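DNA polymerase beta (Leishmania infantum, PDB 4P4M) catalyses template-directed addition of deoxyribonucleotides to a DNA primer and probably serves in base excision repair, as a family X DNA polymerase. Local coordinates at residues 275-289 with 307-319. Numbering follows the deposited sequence.
Sequences RLIETKSVPTAMLTF and GYLLNEYGLFKLG. With D3T (2',3'-dideoxy-thymidine-5'-triphosphate), chain D; nucleotides of chain C.
The turn between the antiparallel strands 308-310 and 315-317 packs along one side of helix 282-290, from Ser-281 just before it to Thr-288, with the CA atoms of Ala-285 and Glu-312 4.2 Å apart. Asn-311 shapes this turn: its OD1 accepts from the backbone N of Tyr-313, an Asx turn, and also from that of Gly-314, completing an Asx motif, while its ND2 donates to OP1 of DA3 of chain C. Ser-281 OG donates to Tyr-313 O at 2.7 Å. Thr-284 turns OG1 between its backbone N and carbonyl carbon (chi1 42°), which sets the hydroxyl 2.9 Å from Glu-312 O and sends CG2 over Gly-314 toward Leu-310 CD1. A water bonds to Thr-284 O, Thr-288 OG1 and Asn-311 O.

Toward the DNA, Glu-312 crosses Arg-275 at about a right angle. In one of two modelled conformers of the arginine, Glu-312 OE2 takes Arg-275 NH2 at 2.8 Å through the anti lone pair, 28° out of the guanidinium plane. Phe-289 CZ lies 3.6 Å above the centre of one guanidinium face, and C4' of DC4 of chain C sits over the rim of the opposite one. The Tyr-313 ring carries Glu-312 CG over one face and donates from OH to OP1 of DC4 at 2.7 Å.

Thr-288 and Phe-289 also line the pocket of the incoming nucleotide, and here palm strand, thumb helix and hairpin turn meet. In that conformer Glu-312 probably offsets much of the Arg-275 charge beside the DNA backbone, while Asn-311 and Tyr-313 bond the phosphates as neutral donors.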
loop_
_atom_site.group_PDB
_atom_site.type_symbol
_atom_site.label_atom_id
_atom_site.label_comp_id
_atom_site.label_asym_id
_atom_site.label_seq_id
_atom_site.Cartn_x
_atom_site.Cartn_y
_atom_site.Cartn_z
ATOM N N ARG A 275 -2.877 2.150 4.405
ATOM C CA ARG A 275 -1.770 2.193 5.369
ATOM C C ARG A 275 -2.075 3.231 6.448
ATOM O O ARG A 275 -2.431 4.373 6.148
ATOM C CB ARG A 275 -0.411 2.514 4.703
ATOM C CG ARG A 275 0.285 1.359 3.934
ATOM C CD ARG A 275 0.988 0.319 4.841
ATOM N NE ARG A 275 1.961 0.903 5.770
ATOM C CZ ARG A 275 3.282 0.767 5.654
ATOM N NH1 ARG A 275 3.773 0.051 4.656
ATOM N NH2 ARG A 275 4.111 1.334 6.536
ATOM N N LEU A 276 -1.944 2.820 7.709
ATOM C CA LEU A 276 -2.167 3.711 8.852
ATOM C C LEU A 276 -0.825 4.343 9.259
ATOM O O LEU A 276 0.142 3.622 9.517
ATOM C CB LEU A 276 -2.751 2.915 10.036
ATOM C CG LEU A 276 -2.951 3.669 11.363
ATOM C CD1 LEU A 276 -3.936 4.852 11.246
ATOM C CD2 LEU A 276 -3.399 2.694 12.495
ATOM N N ILE A 277 -0.771 5.675 9.304
ATOM C CA ILE A 277 0.502 6.411 9.432
ATOM C C ILE A 277 0.388 7.485 10.519
ATOM O O ILE A 277 -0.636 8.166 10.600
ATOM C CB ILE A 277 0.871 7.108 8.085
ATOM C CG1 ILE A 277 1.107 6.079 6.967
ATOM C CG2 ILE A 277 2.104 8.050 8.244
ATOM C CD1 ILE A 277 2.311 5.146 7.192
ATOM N N GLU A 278 1.420 7.622 11.361
ATOM C CA GLU A 278 1.439 8.650 12.412
ATOM C C GLU A 278 1.482 10.058 11.803
ATOM O O GLU A 278 2.118 10.281 10.770
ATOM C CB GLU A 278 2.647 8.478 13.354
ATOM C CG GLU A 278 2.671 7.175 14.194
ATOM C CD GLU A 278 1.777 7.215 15.442
ATOM O OE1 GLU A 278 1.353 8.314 15.870
ATOM O OE2 GLU A 278 1.512 6.130 16.009
ATOM N N THR A 279 0.850 11.017 12.473
ATOM C CA THR A 279 0.778 12.391 11.956
ATOM C C THR A 279 2.128 12.977 11.501
ATOM O O THR A 279 2.245 13.491 10.373
ATOM C CB THR A 279 0.112 13.349 12.972
ATOM O OG1 THR A 279 -1.186 12.851 13.309
ATOM C CG2 THR A 279 -0.030 14.759 12.371
ATOM N N LYS A 280 3.147 12.908 12.358
ATOM C CA LYS A 280 4.452 13.495 12.008
ATOM C C LYS A 280 5.106 12.815 10.800
ATOM O O LYS A 280 6.039 13.372 10.192
ATOM C CB LYS A 280 5.424 13.458 13.202
ATOM C CG LYS A 280 5.884 12.044 13.560
ATOM C CD LYS A 280 6.957 12.018 14.679
ATOM C CE LYS A 280 6.378 12.357 16.052
ATOM N NZ LYS A 280 7.395 12.165 17.157
ATOM N N SER A 281 4.642 11.609 10.466
ATOM C CA SER A 281 5.187 10.855 9.328
ATOM C C SER A 281 4.473 11.125 8.002
ATOM O O SER A 281 4.865 10.597 6.964
ATOM C CB SER A 281 5.128 9.341 9.622
ATOM O OG SER A 281 6.012 8.985 10.677
ATOM N N VAL A 282 3.408 11.920 8.019
ATOM C CA VAL A 282 2.596 12.063 6.804
ATOM C C VAL A 282 3.352 12.598 5.551
ATOM O O VAL A 282 3.183 12.068 4.456
ATOM C CB VAL A 282 1.274 12.839 7.087
ATOM C CG1 VAL A 282 0.580 13.241 5.795
ATOM C CG2 VAL A 282 0.344 11.968 7.961
ATOM N N PRO A 283 4.201 13.631 5.703
ATOM C CA PRO A 283 4.901 14.112 4.495
ATOM C C PRO A 283 5.803 13.049 3.855
ATOM O O PRO A 283 5.842 12.926 2.622
ATOM C CB PRO A 283 5.747 15.292 5.021
ATOM C CG PRO A 283 4.970 15.782 6.244
ATOM C CD PRO A 283 4.434 14.506 6.869
ATOM N N THR A 284 6.542 12.299 4.670
ATOM C CA THR A 284 7.389 11.243 4.123
ATOM C C THR A 284 6.565 10.045 3.607
ATOM O O THR A 284 6.987 9.350 2.690
ATOM C CB THR A 284 8.453 10.771 5.146
ATOM O OG1 THR A 284 7.847 10.653 6.436
ATOM C CG2 THR A 284 9.607 11.789 5.236
ATOM N N ALA A 285 5.397 9.797 4.197
ATOM C CA ALA A 285 4.524 8.729 3.695
ATOM C C ALA A 285 3.882 9.134 2.360
ATOM O O ALA A 285 3.684 8.297 1.475
ATOM C CB ALA A 285 3.437 8.360 4.742
ATOM N N MET A 286 3.542 10.413 2.208
ATOM C CA MET A 286 3.041 10.883 0.919
ATOM C C MET A 286 4.083 10.644 -0.175
ATOM O O MET A 286 3.744 10.204 -1.279
ATOM C CB MET A 286 2.632 12.357 0.983
ATOM C CG MET A 286 1.334 12.581 1.739
ATOM S SD MET A 286 0.956 14.321 1.977
ATOM C CE MET A 286 0.726 14.837 0.277
ATOM N N LEU A 287 5.354 10.906 0.131
ATOM C CA LEU A 287 6.417 10.632 -0.842
ATOM C C LEU A 287 6.490 9.145 -1.179
ATOM O O LEU A 287 6.518 8.761 -2.350
ATOM C CB LEU A 287 7.787 11.073 -0.317
ATOM C CG LEU A 287 8.238 12.511 -0.536
ATOM C CD1 LEU A 287 9.483 12.787 0.316
ATOM C CD2 LEU A 287 8.507 12.771 -2.032
ATOM N N THR A 288 6.545 8.312 -0.145
ATOM C CA THR A 288 6.704 6.870 -0.342
ATOM C C THR A 288 5.540 6.274 -1.122
ATOM O O THR A 288 5.741 5.526 -2.092
ATOM C CB THR A 288 6.830 6.114 1.012
ATOM O OG1 THR A 288 8.073 6.451 1.639
ATOM C CG2 THR A 288 6.771 4.603 0.793
ATOM N N PHE A 289 4.316 6.579 -0.699
ATOM C CA PHE A 289 3.171 5.888 -1.299
ATOM C C PHE A 289 2.714 6.491 -2.625
ATOM O O PHE A 289 1.926 5.893 -3.338
ATOM C CB PHE A 289 2.035 5.684 -0.287
ATOM C CG PHE A 289 2.467 4.873 0.903
ATOM C CD1 PHE A 289 2.910 3.569 0.730
ATOM C CD2 PHE A 289 2.477 5.420 2.175
ATOM C CE1 PHE A 289 3.339 2.808 1.814
ATOM C CE2 PHE A 289 2.907 4.667 3.266
ATOM C CZ PHE A 289 3.336 3.363 3.080
ATOM N N GLY A 307 24.317 10.413 4.020
ATOM C CA GLY A 307 24.329 9.957 5.399
ATOM C C GLY A 307 22.959 9.925 6.065
ATOM O O GLY A 307 22.868 9.997 7.294
ATOM N N TYR A 308 21.901 9.816 5.259
ATOM C CA TYR A 308 20.536 9.732 5.773
ATOM C C TYR A 308 19.888 8.372 5.511
ATOM O O TYR A 308 20.305 7.628 4.613
ATOM C CB TYR A 308 19.640 10.794 5.125
ATOM C CG TYR A 308 19.957 12.217 5.521
ATOM C CD1 TYR A 308 20.936 12.937 4.853
ATOM C CD2 TYR A 308 19.259 12.847 6.554
ATOM C CE1 TYR A 308 21.232 14.250 5.207
ATOM C CE2 TYR A 308 19.543 14.165 6.913
ATOM C CZ TYR A 308 20.531 14.854 6.237
ATOM O OH TYR A 308 20.827 16.156 6.581
ATOM N N LEU A 309 18.860 8.079 6.310
ATOM C CA LEU A 309 17.893 7.012 6.044
ATOM C C LEU A 309 16.544 7.664 5.721
ATOM O O LEU A 309 16.043 8.470 6.509
ATOM C CB LEU A 309 17.717 6.126 7.283
ATOM C CG LEU A 309 16.508 5.175 7.253
ATOM C CD1 LEU A 309 16.772 4.032 6.295
ATOM C CD2 LEU A 309 16.181 4.643 8.662
ATOM N N LEU A 310 15.976 7.331 4.564
ATOM C CA LEU A 310 14.633 7.793 4.182
ATOM C C LEU A 310 13.660 6.609 4.067
ATOM O O LEU A 310 13.936 5.626 3.357
ATOM C CB LEU A 310 14.688 8.541 2.847
ATOM C CG LEU A 310 13.354 9.079 2.308
ATOM C CD1 LEU A 310 12.782 10.130 3.270
ATOM C CD2 LEU A 310 13.508 9.668 0.896
ATOM N N ASN A 311 12.535 6.698 4.771
ATOM C CA ASN A 311 11.437 5.735 4.619
ATOM C C ASN A 311 10.094 6.457 4.792
ATOM O O ASN A 311 10.055 7.692 4.808
ATOM C CB ASN A 311 11.596 4.541 5.589
ATOM C CG ASN A 311 11.633 4.971 7.047
ATOM O OD1 ASN A 311 11.023 5.972 7.417
ATOM N ND2 ASN A 311 12.360 4.216 7.883
ATOM N N GLU A 312 8.991 5.714 4.903
ATOM C CA GLU A 312 7.689 6.378 5.027
ATOM C C GLU A 312 7.523 7.101 6.358
ATOM O O GLU A 312 6.697 8.015 6.473
ATOM C CB GLU A 312 6.516 5.403 4.815
ATOM C CG GLU A 312 6.507 4.185 5.752
ATOM C CD GLU A 312 7.158 2.959 5.121
ATOM O OE1 GLU A 312 8.302 3.060 4.615
ATOM O OE2 GLU A 312 6.512 1.887 5.121
ATOM N N TYR A 313 8.308 6.693 7.354
ATOM C CA TYR A 313 8.151 7.211 8.710
ATOM C C TYR A 313 8.928 8.496 8.971
ATOM O O TYR A 313 8.569 9.272 9.868
ATOM C CB TYR A 313 8.530 6.140 9.734
ATOM C CG TYR A 313 7.721 4.876 9.573
ATOM C CD1 TYR A 313 6.341 4.894 9.736
ATOM C CD2 TYR A 313 8.331 3.662 9.256
ATOM C CE1 TYR A 313 5.583 3.735 9.578
ATOM C CE2 TYR A 313 7.579 2.500 9.105
ATOM C CZ TYR A 313 6.205 2.548 9.276
ATOM O OH TYR A 313 5.428 1.408 9.144
ATOM N N GLY A 314 9.985 8.737 8.196
ATOM C CA GLY A 314 10.734 9.975 8.389
ATOM C C GLY A 314 12.025 10.068 7.598
ATOM O O GLY A 314 12.368 9.153 6.844
ATOM N N LEU A 315 12.713 11.198 7.757
ATOM C CA LEU A 315 14.055 11.407 7.213
ATOM C C LEU A 315 14.991 11.456 8.413
ATOM O O LEU A 315 14.825 12.317 9.282
ATOM C CB LEU A 315 14.115 12.735 6.432
ATOM C CG LEU A 315 15.472 13.198 5.873
ATOM C CD1 LEU A 315 15.999 12.225 4.797
ATOM C CD2 LEU A 315 15.385 14.619 5.312
ATOM N N PHE A 316 15.959 10.533 8.481
ATOM C CA PHE A 316 16.781 10.374 9.692
ATOM C C PHE A 316 18.268 10.572 9.378
ATOM O O PHE A 316 18.797 9.944 8.467
ATOM C CB PHE A 316 16.553 8.977 10.312
ATOM C CG PHE A 316 15.106 8.680 10.612
ATOM C CD1 PHE A 316 14.532 9.103 11.804
ATOM C CD2 PHE A 316 14.315 8.001 9.687
ATOM C CE1 PHE A 316 13.185 8.848 12.075
ATOM C CE2 PHE A 316 12.973 7.738 9.944
ATOM C CZ PHE A 316 12.403 8.159 11.141
ATOM N N LYS A 317 18.929 11.455 10.125
ATOM C CA LYS A 317 20.329 11.779 9.861
ATOM C C LYS A 317 21.234 10.859 10.666
ATOM O O LYS A 317 21.366 11.018 11.880
ATOM C CB LYS A 317 20.622 13.251 10.199
ATOM C CG LYS A 317 21.987 13.762 9.663
ATOM C CD LYS A 317 22.134 15.263 9.941
ATOM C CE LYS A 317 23.500 15.791 9.527
ATOM N NZ LYS A 317 23.738 15.640 8.083
ATOM N N LEU A 318 21.853 9.899 9.979
ATOM C CA LEU A 318 22.628 8.854 10.646
ATOM C C LEU A 318 24.068 9.274 10.916
ATOM O O LEU A 318 24.678 8.816 11.881
ATOM C CB LEU A 318 22.604 7.554 9.831
ATOM C CG LEU A 318 21.228 6.970 9.464
ATOM C CD1 LEU A 318 21.372 5.651 8.715
ATOM C CD2 LEU A 318 20.353 6.789 10.703
ATOM N N GLY A 319 24.606 10.143 10.060
ATOM C CA GLY A 319 25.977 10.607 10.194
ATOM C C GLY A 319 26.927 9.955 9.204
ATOM O O GLY A 319 26.572 9.721 8.048
HETATM P PA D3T D . 1.980 0.376 -6.682
HETATM O O1A D3T D . 0.548 0.378 -6.267
HETATM O O2A D3T D . 2.604 -0.990 -6.747
HETATM O "O5'" D3T D . 2.609 0.800 -5.066
HETATM C "C5'" D3T D . 2.215 1.991 -4.606
HETATM C "C4'" D3T D . 3.431 2.838 -4.059
HETATM O "O4'" D3T D . 4.268 2.037 -3.219
HETATM C "C1'" D3T D . 5.597 2.393 -3.399
HETATM N N1 D3T D . 6.404 1.178 -3.721
HETATM C C6 D3T D . 5.892 0.235 -4.595
HETATM C C2 D3T D . 7.732 1.019 -3.159
HETATM O O2 D3T D . 8.196 1.840 -2.405
HETATM N N3 D3T D . 8.458 -0.141 -3.533
HETATM C C4 D3T D . 7.897 -1.003 -4.369
HETATM O O4 D3T D . 8.614 -2.096 -4.701
HETATM C C5 D3T D . 6.600 -0.897 -4.956
HETATM C C5M D3T D . 6.112 -1.943 -5.877
HETATM C "C2'" D3T D . 5.705 3.396 -4.572
HETATM C "C3'" D3T D . 4.341 3.295 -5.222
HETATM O O3A D3T D . 2.636 1.545 -7.455
HETATM P PB D3T D . 1.712 2.596 -8.494
HETATM O O1B D3T D . 0.675 3.067 -7.533
HETATM O O2B D3T D . 2.849 3.546 -8.735
HETATM O O3B D3T D . 1.163 1.965 -9.782
HETATM P PG D3T D . -0.249 1.095 -10.176
HETATM O O1G D3T D . -1.051 0.951 -8.918
HETATM O O2G D3T D . 0.309 -0.228 -10.679
HETATM O O3G D3T D . -0.938 1.963 -11.206
ATOM P P DA C 3 13.089 0.462 6.842
ATOM O OP1 DA C 3 12.914 1.421 7.959
ATOM O OP2 DA C 3 14.008 -0.692 6.980
ATOM O "O5'" DA C 3 11.669 -0.151 6.460
ATOM C "C5'" DA C 3 10.574 0.714 6.168
ATOM C "C4'" DA C 3 9.350 -0.133 5.880
ATOM O "O4'" DA C 3 9.513 -0.798 4.602
ATOM C "C3'" DA C 3 9.103 -1.221 6.922
ATOM O "O3'" DA C 3 7.847 -0.945 7.501
ATOM C "C2'" DA C 3 9.046 -2.513 6.110
ATOM C "C1'" DA C 3 8.870 -2.047 4.666
ATOM N N9 DA C 3 9.505 -2.977 3.736
ATOM C C8 DA C 3 10.841 -3.261 3.656
ATOM N N7 DA C 3 11.139 -4.153 2.737
ATOM C C5 DA C 3 9.912 -4.485 2.183
ATOM C C6 DA C 3 9.550 -5.389 1.166
ATOM N N6 DA C 3 10.442 -6.147 0.501
ATOM N N1 DA C 3 8.235 -5.486 0.863
ATOM C C2 DA C 3 7.351 -4.732 1.537
ATOM N N3 DA C 3 7.576 -3.856 2.516
ATOM C C4 DA C 3 8.890 -3.773 2.793
ATOM P P DC C 4 7.294 -1.814 8.740
ATOM O OP1 DC C 4 6.684 -0.871 9.706
ATOM O OP2 DC C 4 8.353 -2.752 9.182
ATOM O "O5'" DC C 4 6.132 -2.697 8.089
ATOM C "C5'" DC C 4 5.029 -2.072 7.422
ATOM C "C4'" DC C 4 3.943 -3.088 7.119
ATOM O "O4'" DC C 4 4.383 -3.904 5.995
ATOM C "C3'" DC C 4 3.585 -4.044 8.255
ATOM O "O3'" DC C 4 2.161 -4.174 8.210
ATOM C "C2'" DC C 4 4.347 -5.327 7.896
ATOM C "C1'" DC C 4 4.438 -5.264 6.363
ATOM N N1 DC C 4 5.718 -5.812 5.780
ATOM C C2 DC C 4 5.632 -6.666 4.679
ATOM O O2 DC C 4 4.508 -6.941 4.238
ATOM N N3 DC C 4 6.769 -7.176 4.133
ATOM C C4 DC C 4 7.955 -6.846 4.648
ATOM N N4 DC C 4 9.045 -7.375 4.065
ATOM C C5 DC C 4 8.071 -5.974 5.779
ATOM C C6 DC C 4 6.939 -5.476 6.310
HETATM O O HOH W 1 6.289 -0.121 3.503
HETATM O O HOH W 2 9.711 8.969 2.291
#